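Local coordinates for protein TlmII (Streptoalloteichus hindustanus, PDB 4HVM) that probably acts as a condensation-type enzyme of tallysomycin biosynthesis, a pathway of nonribosomal peptide assembly, and may bind phosphopantetheine, at residues 34-45 with 131-142; 351-362 with 410-420. All coordinates share one frame; numbering follows the deposited sequence.

Interaction 1: residues 34-45 with 131-142. With SO4 (sulfate ion), chain F.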
loop_
_atom_site.group_PDB
_atom_site.type_symbol
_atom_site.label_atom_id
_atom_site.label_comp_id
_atom_site.label_asym_id
_atom_site.label_seq_id
_atom_site.Cartn_x
_atom_site.Cartn_y
_atom_site.Cartn_z
ATOM N N ALA A 34 13.171 -0.662 -2.394
ATOM C CA ALA A 34 12.153 0.195 -1.792
ATOM C C ALA A 34 10.862 0.170 -2.597
ATOM O O ALA A 34 9.801 0.549 -2.098
ATOM C CB ALA A 34 12.662 1.618 -1.662
ATOM N N ALA A 35 10.957 -0.268 -3.848
ATOM C CA ALA A 35 9.797 -0.315 -4.728
ATOM C C ALA A 35 9.066 -1.646 -4.635
ATOM O O ALA A 35 8.048 -1.846 -5.296
ATOM C CB ALA A 35 10.221 -0.062 -6.162
ATOM N N PHE A 36 9.583 -2.554 -3.814
ATOM C CA PHE A 36 9.057 -3.914 -3.774
ATOM C C PHE A 36 8.268 -4.234 -2.512
ATOM O O PHE A 36 8.575 -3.744 -1.425
ATOM C CB PHE A 36 10.180 -4.940 -3.970
ATOM C CG PHE A 36 10.557 -5.147 -5.404
ATOM C CD1 PHE A 36 11.408 -4.261 -6.039
ATOM C CD2 PHE A 36 10.050 -6.218 -6.124
ATOM C CE1 PHE A 36 11.753 -4.435 -7.362
ATOM C CE2 PHE A 36 10.389 -6.400 -7.451
ATOM C CZ PHE A 36 11.245 -5.506 -8.070
ATOM N N ALA A 37 7.248 -5.069 -2.678
ATOM C CA ALA A 37 6.422 -5.523 -1.572
ATOM C C ALA A 37 6.132 -7.002 -1.762
ATOM O O ALA A 37 6.148 -7.501 -2.888
ATOM C CB ALA A 37 5.126 -4.736 -1.520
ATOM N N ALA A 38 5.856 -7.702 -0.668
ATOM C CA ALA A 38 5.574 -9.131 -0.745
ATOM C C ALA A 38 4.279 -9.510 -0.033
ATOM O O ALA A 38 4.050 -9.118 1.108
ATOM C CB ALA A 38 6.739 -9.926 -0.180
ATOM N N ARG A 39 3.436 -10.273 -0.721
ATOM C CA ARG A 39 2.233 -10.839 -0.127
ATOM C C ARG A 39 2.155 -12.304 -0.529
ATOM O O ARG A 39 2.845 -12.729 -1.456
ATOM C CB ARG A 39 0.988 -10.091 -0.607
ATOM C CG ARG A 39 0.983 -8.606 -0.266
ATOM C CD ARG A 39 0.975 -8.379 1.234
ATOM N NE ARG A 39 1.785 -7.222 1.609
ATOM C CZ ARG A 39 1.319 -5.981 1.697
ATOM N NH1 ARG A 39 0.043 -5.733 1.435
ATOM N NH2 ARG A 39 2.128 -4.988 2.046
ATOM N N GLY A 40 1.325 -13.080 0.162
ATOM C CA GLY A 40 1.209 -14.495 -0.140
ATOM C C GLY A 40 -0.091 -15.137 0.301
ATOM O O GLY A 40 -0.729 -14.685 1.250
ATOM N N LEU A 41 -0.483 -16.197 -0.400
ATOM C CA LEU A 41 -1.646 -16.993 -0.026
ATOM C C LEU A 41 -1.196 -18.382 0.409
ATOM O O LEU A 41 -0.397 -19.025 -0.272
ATOM C CB LEU A 41 -2.629 -17.108 -1.196
ATOM C CG LEU A 41 -3.357 -15.833 -1.628
ATOM C CD1 LEU A 41 -4.282 -16.119 -2.796
ATOM C CD2 LEU A 41 -4.131 -15.220 -0.467
ATOM N N LEU A 42 -1.706 -18.840 1.546
ATOM C CA LEU A 42 -1.359 -20.161 2.053
ATOM C C LEU A 42 -2.389 -21.203 1.629
ATOM O O LEU A 42 -3.570 -21.085 1.950
ATOM C CB LEU A 42 -1.240 -20.134 3.577
ATOM C CG LEU A 42 -1.117 -21.484 4.283
ATOM C CD1 LEU A 42 0.106 -22.243 3.800
ATOM C CD2 LEU A 42 -1.064 -21.285 5.785
ATOM N N GLY A 43 -1.935 -22.218 0.903
ATOM C CA GLY A 43 -2.800 -23.312 0.498
ATOM C C GLY A 43 -2.575 -24.533 1.369
ATOM O O GLY A 43 -1.436 -24.871 1.698
ATOM N N SER A 44 -3.660 -25.198 1.746
ATOM C CA SER A 44 -3.561 -26.365 2.611
ATOM C C SER A 44 -4.458 -27.500 2.131
ATOM O O SER A 44 -5.661 -27.319 1.954
ATOM C CB SER A 44 -3.913 -25.991 4.051
ATOM O OG SER A 44 -3.606 -27.054 4.940
ATOM N N GLY A 45 -3.865 -28.672 1.934
ATOM C CA GLY A 45 -4.590 -29.829 1.440
ATOM C C GLY A 45 -3.741 -30.591 0.443
ATOM O O GLY A 45 -2.527 -30.401 0.393
ATOM N N GLU A 131 3.686 -31.478 3.950
ATOM C CA GLU A 131 3.000 -32.400 3.056
ATOM C C GLU A 131 1.628 -31.876 2.643
ATOM O O GLU A 131 1.026 -32.374 1.692
ATOM C CB GLU A 131 2.863 -33.773 3.711
ATOM C CG GLU A 131 4.195 -34.398 4.087
ATOM C CD GLU A 131 5.141 -34.504 2.903
ATOM O OE1 GLU A 131 6.328 -34.143 3.054
ATOM O OE2 GLU A 131 4.701 -34.955 1.825
ATOM N N THR A 132 1.139 -30.870 3.361
ATOM C CA THR A 132 -0.181 -30.313 3.087
ATOM C C THR A 132 -0.138 -28.823 2.751
ATOM O O THR A 132 -1.004 -28.321 2.037
ATOM C CB THR A 132 -1.142 -30.522 4.277
ATOM O OG1 THR A 132 -0.623 -29.857 5.436
ATOM C CG2 THR A 132 -1.311 -32.004 4.580
ATOM N N ASP A 133 0.871 -28.124 3.264
ATOM C CA ASP A 133 0.928 -26.666 3.161
ATOM C C ASP A 133 1.860 -26.146 2.069
ATOM O O ASP A 133 3.037 -26.504 2.014
ATOM C CB ASP A 133 1.311 -26.048 4.511
ATOM C CG ASP A 133 0.190 -26.134 5.535
ATOM O OD1 ASP A 133 -0.700 -26.998 5.378
ATOM O OD2 ASP A 133 0.198 -25.335 6.497
ATOM N N VAL A 134 1.318 -25.289 1.208
ATOM C CA VAL A 134 2.098 -24.623 0.171
ATOM C C VAL A 134 1.772 -23.136 0.149
ATOM O O VAL A 134 0.604 -22.753 0.103
ATOM C CB VAL A 134 1.802 -25.202 -1.221
ATOM C CG1 VAL A 134 2.528 -24.403 -2.294
ATOM C CG2 VAL A 134 2.199 -26.663 -1.282
ATOM N N VAL A 135 2.804 -22.298 0.181
ATOM C CA VAL A 135 2.613 -20.855 0.093
ATOM C C VAL A 135 2.869 -20.344 -1.319
ATOM O O VAL A 135 3.932 -20.579 -1.891
ATOM C CB VAL A 135 3.520 -20.094 1.077
ATOM C CG1 VAL A 135 3.496 -18.601 0.777
ATOM C CG2 VAL A 135 3.088 -20.360 2.509
ATOM N N LEU A 136 1.881 -19.652 -1.876
ATOM C CA LEU A 136 2.050 -18.962 -3.147
ATOM C C LEU A 136 2.272 -17.488 -2.858
ATOM O O LEU A 136 1.355 -16.793 -2.425
ATOM C CB LEU A 136 0.816 -19.136 -4.029
ATOM C CG LEU A 136 0.868 -18.431 -5.387
ATOM C CD1 LEU A 136 1.727 -19.192 -6.396
ATOM C CD2 LEU A 136 -0.532 -18.203 -5.923
ATOM N N GLY A 137 3.487 -17.009 -3.087
ATOM C CA GLY A 137 3.815 -15.632 -2.776
ATOM C C GLY A 137 4.147 -14.806 -4.002
ATOM O O GLY A 137 4.573 -15.339 -5.025
ATOM N N VAL A 138 3.947 -13.497 -3.896
ATOM C CA VAL A 138 4.308 -12.583 -4.970
ATOM C C VAL A 138 5.218 -11.477 -4.446
ATOM O O VAL A 138 4.966 -10.887 -3.394
ATOM C CB VAL A 138 3.059 -11.974 -5.661
ATOM C CG1 VAL A 138 2.170 -11.252 -4.656
ATOM C CG2 VAL A 138 3.467 -11.038 -6.785
ATOM N N VAL A 139 6.296 -11.222 -5.176
ATOM C CA VAL A 139 7.201 -10.126 -4.858
ATOM C C VAL A 139 7.240 -9.181 -6.049
ATOM O O VAL A 139 7.802 -9.515 -7.090
ATOM C CB VAL A 139 8.614 -10.640 -4.563
ATOM C CG1 VAL A 139 9.542 -9.481 -4.242
ATOM C CG2 VAL A 139 8.583 -11.639 -3.419
ATOM N N ALA A 140 6.644 -8.003 -5.902
ATOM C CA ALA A 140 6.419 -7.152 -7.065
ATOM C C ALA A 140 6.807 -5.689 -6.895
ATOM O O ALA A 140 6.692 -5.115 -5.814
ATOM C CB ALA A 140 4.968 -7.256 -7.509
ATOM N N HIS A 141 7.260 -5.099 -7.995
ATOM C CA HIS A 141 7.540 -3.672 -8.068
ATOM C C HIS A 141 6.215 -2.919 -7.992
ATOM O O HIS A 141 5.238 -3.308 -8.634
ATOM C CB HIS A 141 8.246 -3.370 -9.389
ATOM C CG HIS A 141 8.942 -2.046 -9.424
ATOM N ND1 HIS A 141 8.264 -0.850 -9.499
ATOM C CD2 HIS A 141 10.260 -1.734 -9.413
ATOM C CE1 HIS A 141 9.133 0.144 -9.526
ATOM N NE2 HIS A 141 10.351 -0.365 -9.474
ATOM N N GLN A 142 6.183 -1.844 -7.211
ATOM C CA GLN A 142 4.938 -1.120 -6.957
ATOM C C GLN A 142 4.417 -0.359 -8.177
ATOM O O GLN A 142 3.273 0.092 -8.188
ATOM C CB GLN A 142 5.101 -0.156 -5.779
ATOM C CG GLN A 142 6.050 0.998 -6.055
ATOM C CD GLN A 142 5.879 2.140 -5.075
ATOM O OE1 GLN A 142 6.443 2.124 -3.980
ATOM N NE2 GLN A 142 5.095 3.140 -5.464
HETATM S S SO4 F . 4.508 -2.780 2.086
HETATM O O1 SO4 F . 4.704 -2.635 3.527
HETATM O O2 SO4 F . 5.377 -1.856 1.361
HETATM O O3 SO4 F . 4.833 -4.149 1.696
HETATM O O4 SO4 F . 3.116 -2.483 1.753
#
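Phe-36 and His-141 face each other where strands 36-44 and 133-141 pair antiparallel, in the middle of a mixed sheet. Four hydrogen-bonded pairs, from Ala-37 with Ala-140 to Gly-43 with Val-134, each donate and accept once, and Gln-142 N and Gly-45 N add a bond at each end.

Aromatic contacts close one end. The edge of the His-141 ring points at the Phe-36 face, planes 77° apart, and His-141 CB lies over that face. Ala-35 CB sits over a face of the imidazole, 3.5 Å from its centroid; a methyl is slim enough for this place. His-141 ND1 bonds to Met-143 N. His-141 and Gln-142 probably begin the HHxxxDG motif of condensation domains, glutamine replacing its second histidine.

Apolar packing follows the same side: Phe-36 CD2 meets Val-139 CG1 at 3.8 Å, and Leu-42 CD1 meets Val-135 CG2. Leu-42 leans over the partner strand, its chi1 of 170° swinging CG away from the backbone N.

On that face the far end turns polar: Ser-44 OG and Thr-132 OG1 each donate to Asp-133 OD1, both at 2.9 Å, from opposite faces of the carboxylate. On the other side Arg-39 NH2 reaches O4 and O3 of a sulfate, probably from the crystallisation liquor, through weak bonds.

Two hydroxyls on one oxygen probably steady the carboxylate, and the charge of Arg-39, with Arg-150 close by, is consistent with an anion settling here.

Interaction 2: residues 351-362 with 410-420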
loop_
_atom_site.group_PDB
_atom_site.type_symbol
_atom_site.label_atom_id
_atom_site.label_comp_id
_atom_site.label_asym_id
_atom_site.label_seq_id
_atom_site.Cartn_x
_atom_site.Cartn_y
_atom_site.Cartn_z
ATOM N N PRO A 351 14.889 15.405 0.345
ATOM C CA PRO A 351 13.820 14.419 0.151
ATOM C C PRO A 351 12.741 14.462 1.236
ATOM O O PRO A 351 11.881 13.583 1.265
ATOM C CB PRO A 351 14.574 13.094 0.232
ATOM C CG PRO A 351 15.663 13.370 1.218
ATOM C CD PRO A 351 16.058 14.817 1.023
ATOM N N ARG A 352 12.790 15.462 2.112
ATOM C CA ARG A 352 11.797 15.600 3.178
ATOM C C ARG A 352 10.488 16.198 2.654
ATOM O O ARG A 352 10.054 17.253 3.116
ATOM C CB ARG A 352 12.342 16.491 4.294
ATOM C CG ARG A 352 13.668 16.045 4.873
ATOM C CD ARG A 352 13.496 14.894 5.851
ATOM N NE ARG A 352 14.751 14.582 6.530
ATOM C CZ ARG A 352 15.660 13.731 6.064
ATOM N NH1 ARG A 352 15.456 13.097 4.916
ATOM N NH2 ARG A 352 16.775 13.513 6.749
ATOM N N VAL A 353 9.858 15.517 1.701
ATOM C CA VAL A 353 8.664 16.043 1.036
ATOM C C VAL A 353 7.381 15.853 1.844
ATOM O O VAL A 353 6.355 16.463 1.540
ATOM C CB VAL A 353 8.475 15.423 -0.362
ATOM C CG1 VAL A 353 9.628 15.803 -1.276
ATOM C CG2 VAL A 353 8.342 13.909 -0.261
ATOM N N ALA A 354 7.439 15.006 2.866
ATOM C CA ALA A 354 6.258 14.703 3.669
ATOM C C ALA A 354 6.337 15.304 5.069
ATOM O O ALA A 354 5.578 14.922 5.957
ATOM C CB ALA A 354 6.046 13.196 3.752
ATOM N N ALA A 355 7.251 16.251 5.259
ATOM C CA ALA A 355 7.473 16.862 6.568
ATOM C C ALA A 355 6.232 17.566 7.109
ATOM O O ALA A 355 6.041 17.655 8.322
ATOM C CB ALA A 355 8.641 17.828 6.505
ATOM N N ARG A 356 5.392 18.062 6.205
ATOM C CA ARG A 356 4.204 18.818 6.592
ATOM C C ARG A 356 2.965 17.930 6.682
ATOM O O ARG A 356 1.885 18.390 7.052
ATOM C CB ARG A 356 3.961 19.970 5.617
ATOM C CG ARG A 356 5.154 20.903 5.456
ATOM C CD ARG A 356 5.394 21.764 6.691
ATOM N NE ARG A 356 4.721 23.056 6.578
ATOM C CZ ARG A 356 5.274 24.153 6.067
ATOM N NH1 ARG A 356 6.525 24.135 5.626
ATOM N NH2 ARG A 356 4.572 25.276 6.002
ATOM N N TRP A 357 3.128 16.660 6.327
ATOM C CA TRP A 357 2.091 15.654 6.544
ATOM C C TRP A 357 2.735 14.336 6.965
ATOM O O TRP A 357 2.561 13.306 6.318
ATOM C CB TRP A 357 1.202 15.474 5.303
ATOM C CG TRP A 357 1.935 15.299 3.996
ATOM C CD1 TRP A 357 2.497 14.151 3.517
ATOM C CD2 TRP A 357 2.156 16.299 2.994
ATOM N NE1 TRP A 357 3.066 14.377 2.288
ATOM C CE2 TRP A 357 2.870 15.688 1.944
ATOM C CE3 TRP A 357 1.825 17.653 2.884
ATOM C CZ2 TRP A 357 3.259 16.384 0.800
ATOM C CZ3 TRP A 357 2.212 18.342 1.749
ATOM C CH2 TRP A 357 2.921 17.707 0.723
ATOM N N ASP A 358 3.467 14.387 8.075
ATOM C CA ASP A 358 4.346 13.294 8.494
ATOM C C ASP A 358 3.653 12.148 9.234
ATOM O O ASP A 358 4.298 11.394 9.963
ATOM C CB ASP A 358 5.499 13.839 9.343
ATOM C CG ASP A 358 5.014 14.534 10.597
ATOM O OD1 ASP A 358 3.808 14.850 10.659
ATOM O OD2 ASP A 358 5.830 14.768 11.515
ATOM N N VAL A 359 2.347 12.014 9.045
ATOM C CA VAL A 359 1.623 10.872 9.585
ATOM C C VAL A 359 0.977 10.087 8.452
ATOM O O VAL A 359 0.135 10.612 7.722
ATOM C CB VAL A 359 0.537 11.302 10.585
ATOM C CG1 VAL A 359 -0.209 10.085 11.104
ATOM C CG2 VAL A 359 1.155 12.090 11.731
ATOM N N ALA A 360 1.379 8.830 8.301
ATOM C CA ALA A 360 0.863 7.995 7.225
ATOM C C ALA A 360 0.019 6.848 7.759
ATOM O O ALA A 360 0.462 6.088 8.617
ATOM C CB ALA A 360 2.003 7.460 6.372
ATOM N N VAL A 361 -1.202 6.733 7.246
ATOM C CA VAL A 361 -2.085 5.626 7.584
ATOM C C VAL A 361 -2.396 4.845 6.319
ATOM O O VAL A 361 -2.837 5.420 5.327
ATOM C CB VAL A 361 -3.396 6.124 8.198
ATOM C CG1 VAL A 361 -4.293 4.950 8.546
ATOM C CG2 VAL A 361 -3.108 6.966 9.430
ATOM N N HIS A 362 -2.165 3.537 6.349
ATOM C CA HIS A 362 -2.305 2.722 5.147
ATOM C C HIS A 362 -3.611 1.927 5.096
ATOM O O HIS A 362 -4.452 2.033 5.992
ATOM C CB HIS A 362 -1.090 1.805 4.985
ATOM C CG HIS A 362 0.215 2.540 4.968
ATOM N ND1 HIS A 362 0.607 3.336 3.913
ATOM C CD2 HIS A 362 1.212 2.609 5.882
ATOM C CE1 HIS A 362 1.792 3.861 4.176
ATOM N NE2 HIS A 362 2.181 3.436 5.364
ATOM N N ASP A 410 20.460 9.205 1.947
ATOM C CA ASP A 410 19.257 9.468 2.727
ATOM C C ASP A 410 18.074 9.814 1.823
ATOM O O ASP A 410 18.071 10.849 1.157
ATOM C CB ASP A 410 19.519 10.604 3.720
ATOM C CG ASP A 410 18.360 10.838 4.670
ATOM O OD1 ASP A 410 17.525 9.923 4.846
ATOM O OD2 ASP A 410 18.295 11.943 5.249
ATOM N N THR A 411 17.072 8.939 1.801
ATOM C CA THR A 411 15.884 9.158 0.982
ATOM C C THR A 411 14.603 9.116 1.815
ATOM O O THR A 411 13.518 8.880 1.284
ATOM C CB THR A 411 15.776 8.127 -0.162
ATOM O OG1 THR A 411 15.572 6.816 0.384
ATOM C CG2 THR A 411 17.038 8.140 -1.022
ATOM N N TRP A 412 14.735 9.343 3.118
ATOM C CA TRP A 412 13.591 9.350 4.025
ATOM C C TRP A 412 12.706 10.568 3.760
ATOM O O TRP A 412 13.203 11.692 3.703
ATOM C CB TRP A 412 14.089 9.331 5.474
ATOM C CG TRP A 412 13.026 9.518 6.509
ATOM C CD1 TRP A 412 11.871 8.807 6.637
ATOM C CD2 TRP A 412 13.037 10.465 7.584
ATOM N NE1 TRP A 412 11.154 9.263 7.717
ATOM C CE2 TRP A 412 11.849 10.280 8.317
ATOM C CE3 TRP A 412 13.934 11.457 7.994
ATOM C CZ2 TRP A 412 11.532 11.050 9.435
ATOM C CZ3 TRP A 412 13.619 12.220 9.104
ATOM C CH2 TRP A 412 12.428 12.013 9.812
ATOM N N ASP A 413 11.403 10.348 3.597
ATOM C CA ASP A 413 10.497 11.428 3.195
ATOM C C ASP A 413 10.071 12.349 4.336
ATOM O O ASP A 413 9.475 13.399 4.100
ATOM C CB ASP A 413 9.266 10.891 2.442
ATOM C CG ASP A 413 8.389 9.979 3.295
ATOM O OD1 ASP A 413 8.658 9.826 4.505
ATOM O OD2 ASP A 413 7.415 9.420 2.745
ATOM N N GLY A 414 10.369 11.951 5.568
ATOM C CA GLY A 414 10.066 12.781 6.718
ATOM C C GLY A 414 8.920 12.269 7.567
ATOM O O GLY A 414 8.600 12.857 8.601
ATOM N N THR A 415 8.294 11.177 7.134
ATOM C CA THR A 415 7.202 10.582 7.895
ATOM C C THR A 415 7.717 10.048 9.226
ATOM O O THR A 415 8.655 9.252 9.266
ATOM C CB THR A 415 6.514 9.448 7.114
ATOM O OG1 THR A 415 6.064 9.946 5.848
ATOM C CG2 THR A 415 5.321 8.906 7.895
ATOM N N THR A 416 7.107 10.505 10.316
ATOM C CA THR A 416 7.547 10.119 11.653
ATOM C C THR A 416 6.645 9.067 12.287
ATOM O O THR A 416 7.089 8.288 13.127
ATOM C CB THR A 416 7.652 11.332 12.595
ATOM O OG1 THR A 416 6.393 12.015 12.649
ATOM C CG2 THR A 416 8.733 12.283 12.107
ATOM N N THR A 417 5.378 9.053 11.891
ATOM C CA THR A 417 4.442 8.049 12.380
ATOM C C THR A 417 3.825 7.295 11.208
ATOM O O THR A 417 3.044 7.854 10.438
ATOM C CB THR A 417 3.328 8.679 13.239
ATOM O OG1 THR A 417 3.907 9.351 14.364
ATOM C CG2 THR A 417 2.363 7.611 13.735
ATOM N N ASP A 418 4.191 6.024 11.076
ATOM C CA ASP A 418 3.682 5.184 10.001
ATOM C C ASP A 418 2.821 4.060 10.571
ATOM O O ASP A 418 3.276 3.282 11.408
ATOM C CB ASP A 418 4.838 4.602 9.190
ATOM C CG ASP A 418 4.397 4.074 7.842
ATOM O OD1 ASP A 418 3.815 2.968 7.795
ATOM O OD2 ASP A 418 4.635 4.767 6.830
ATOM N N LEU A 419 1.578 3.972 10.114
ATOM C CA LEU A 419 0.637 3.015 10.683
ATOM C C LEU A 419 0.005 2.139 9.603
ATOM O O LEU A 419 -0.627 2.641 8.675
ATOM C CB LEU A 419 -0.437 3.759 11.482
ATOM C CG LEU A 419 -1.201 2.999 12.564
ATOM C CD1 LEU A 419 -1.520 3.928 13.725
ATOM C CD2 LEU A 419 -2.476 2.397 11.995
ATOM N N SER A 420 0.181 0.827 9.730
ATOM C CA SER A 420 -0.352 -0.117 8.755
ATOM C C SER A 420 -1.100 -1.254 9.446
ATOM O O SER A 420 -0.816 -1.579 10.598
ATOM C CB SER A 420 0.778 -0.685 7.896
ATOM O OG SER A 420 0.262 -1.545 6.896
HETATM O O HOH W 1 3.151 10.969 5.251
#
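Pro-351, after a cis peptide bond, rests CG on Asp-410 O at 3.5 Å, and its own O receives Asp-413 CA-H. Arg-352 follows, bent at chi2 (-79°), which brings Trp-412 CE3 over the centre of one guanidinium face, the planes 55° apart. In the guanidinium plane NH2 forms a salt bridge to the syn lone pair of Asp-410 OD2 at 2.7 Å, while NH1 gives weak bonds to that oxygen and to Trp-412 O. Losing the guanidinium to an alanine here would probably leave the Asp-410 carboxylate without its countercharge and Trp-412 CE3 without its neighbour.

Ala-354 N donates to Asp-413 O at 2.9 Å, and its small CB fits beside Asp-413, whose OD1 closes an Asx turn with Thr-415 N. Gly-414 takes a positive phi, natural for glycine. A water links Trp-357 O to Thr-415 OG1.

Asp-358 O accepts from both Thr-416 N and Thr-417 N, the latter nearly straight at 175°; its carboxylate pairs chiefly with Arg-205. From Val-359 the chains run parallel: Ala-360 N bonds to Thr-417 O, and Ala-360 O takes Leu-419 N at 2.8 Å. His-362 N bonds to Leu-419 O, and its NE2 meets Asp-418 OD2 on the syn side at 3.2 Å, with a weaker, more bent bond to OD1, while ND1 bonds to Glu-280, so both ring nitrogens face carboxylates.

Strand 359-361 thus lies between strands 417-424 and 274-282. Val-359, Val-361 and Leu-419 pack on helix 241-255, and Val-353, Ala-354 and Trp-357 on helix 335-344.

How the interactions relate
Interactions 1 and 2 belong to different mixed sheets and follow one another along the chain, on opposite sides of its centre. Their centres are 27 Å apart, yet their nearest atoms come to about 6 Å without touching. The sulfate bound weakly by Arg-39 in residues 34-45 with 131-142 lies at this gap, and the side chain of Ser-420 in interaction 2 is about 6 Å from that same ion. Ile-395 touches both Arg-39 and Ser-420, so one loop residue borders both contacts. The anion, probably from the crystallisation liquor, may mark a pocket between the sheets.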